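Local coordinates for protein nitrilotriacetate monooxygenase (Burkholderia pseudomallei, PDB 3SDO) that probably acts as a flavin-dependent monooxygenase of the NtaA/SnaA/DszA family, using reduced FMN and molecular oxygen to oxidise its substrate, at residues 429-432 and 433-436. Residues are numbered along the deposited sequence; the frame is centred on the assembly and turned at random.
Sequences ATLR and DHLG
The imidazole of His434 has the carbonyl oxygen of Thr430 on one face, 3.3 Å above the ring plane and over its centre. Leu431 CA approaches the ring obliquely. The same Thr430 O accepts from His434 N at 3.1 Å, so one oxygen meets both backbone and ring of His434. NE2 of the ring is hydrogen-bonded to the backbone O of Lys92, outside the turn. The Asp433 carboxylate is approached from above its plane: Thr430 N donates to OD2 at 3.0 Å, 42° out of the plane. In return Asp433 N donates to Thr430 OG1 at 2.9 Å, nearly straight at 163°. OG1 sits between its own backbone N and carbonyl carbon (chi1 66°), which points it at the N-H of Asp433. This reciprocal pair is a capping box, with Thr430 as N-cap of the short helix 431-435. One turn on, Leu431 CD1 meets Leu435 CG at 4.0 Å, the two side chains crossing at an angle. Leu435 N also donates a hydrogen bond to Leu431 O. Gly436, with positive phi, closes the helix in a Schellman motif. Leu431 also packs on Val215 of a barrel strand. The carboxylate at the helix N-terminus probably gains from the helix dipole, which would favour its ionised form.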
loop_
_atom_site.group_PDB
_atom_site.type_symbol
_atom_site.label_atom_id
_atom_site.label_comp_id
_atom_site.label_asym_id
_atom_site.label_seq_id
_atom_site.Cartn_x
_atom_site.Cartn_y
_atom_site.Cartn_z
ATOM N N ALA A 429 22.183 6.268 3.131
ATOM C CA ALA A 429 20.859 6.616 3.585
ATOM C C ALA A 429 19.805 5.916 2.741
ATOM O O ALA A 429 18.791 5.470 3.283
ATOM C CB ALA A 429 20.677 8.146 3.544
ATOM N N THR A 430 20.065 5.732 1.442
ATOM C CA THR A 430 19.008 5.371 0.486
ATOM C C THR A 430 19.179 3.956 -0.066
ATOM O O THR A 430 20.246 3.360 0.058
ATOM C CB THR A 430 19.018 6.354 -0.704
ATOM O OG1 THR A 430 20.234 6.199 -1.430
ATOM C CG2 THR A 430 18.882 7.857 -0.247
ATOM N N LEU A 431 18.137 3.448 -0.719
ATOM C CA LEU A 431 18.241 2.201 -1.450
ATOM C C LEU A 431 19.295 2.274 -2.574
ATOM O O LEU A 431 20.137 1.395 -2.678
ATOM C CB LEU A 431 16.889 1.754 -2.013
ATOM C CG LEU A 431 16.911 0.369 -2.697
ATOM C CD1 LEU A 431 17.663 -0.667 -1.829
ATOM C CD2 LEU A 431 15.442 -0.100 -3.012
ATOM N N ARG A 432 19.273 3.331 -3.380
ATOM C CA ARG A 432 20.358 3.568 -4.361
ATOM C C ARG A 432 21.759 3.483 -3.704
ATOM O O ARG A 432 22.638 2.765 -4.193
ATOM C CB ARG A 432 20.154 4.889 -5.105
ATOM C CG ARG A 432 18.953 4.826 -6.067
ATOM C CD ARG A 432 18.792 6.086 -6.933
ATOM N NE ARG A 432 17.501 6.004 -7.590
ATOM C CZ ARG A 432 17.267 5.338 -8.711
ATOM N NH1 ARG A 432 18.253 4.762 -9.368
ATOM N NH2 ARG A 432 16.031 5.250 -9.178
ATOM N N ASP A 433 21.952 4.184 -2.589
ATOM C CA ASP A 433 23.224 4.125 -1.849
ATOM C C ASP A 433 23.656 2.693 -1.500
ATOM O O ASP A 433 24.835 2.319 -1.678
ATOM C CB ASP A 433 23.133 4.874 -0.523
ATOM C CG ASP A 433 23.037 6.378 -0.663
ATOM O OD1 ASP A 433 23.409 6.965 -1.718
ATOM O OD2 ASP A 433 22.592 6.986 0.348
ATOM N N HIS A 434 22.722 1.899 -0.976
ATOM C CA HIS A 434 23.019 0.514 -0.596
ATOM C C HIS A 434 23.481 -0.280 -1.804
ATOM O O HIS A 434 24.390 -1.104 -1.700
ATOM C CB HIS A 434 21.792 -0.233 -0.047
ATOM C CG HIS A 434 21.205 0.360 1.184
ATOM N ND1 HIS A 434 21.916 1.189 2.032
ATOM C CD2 HIS A 434 19.962 0.237 1.722
ATOM C CE1 HIS A 434 21.123 1.577 3.019
ATOM N NE2 HIS A 434 19.943 0.995 2.865
ATOM N N LEU A 435 22.795 -0.082 -2.929
ATOM C CA LEU A 435 23.053 -0.861 -4.135
ATOM C C LEU A 435 24.189 -0.286 -4.970
ATOM O O LEU A 435 24.556 -0.875 -5.979
ATOM C CB LEU A 435 21.779 -0.993 -4.997
ATOM C CG LEU A 435 20.565 -1.666 -4.328
ATOM C CD1 LEU A 435 19.367 -1.744 -5.289
ATOM C CD2 LEU A 435 20.938 -3.063 -3.759
ATOM N N GLY A 436 24.736 0.851 -4.559
ATOM C CA GLY A 436 25.825 1.480 -5.266
ATOM C C GLY A 436 25.352 2.121 -6.553
ATOM O O GLY A 436 26.135 2.274 -7.493
#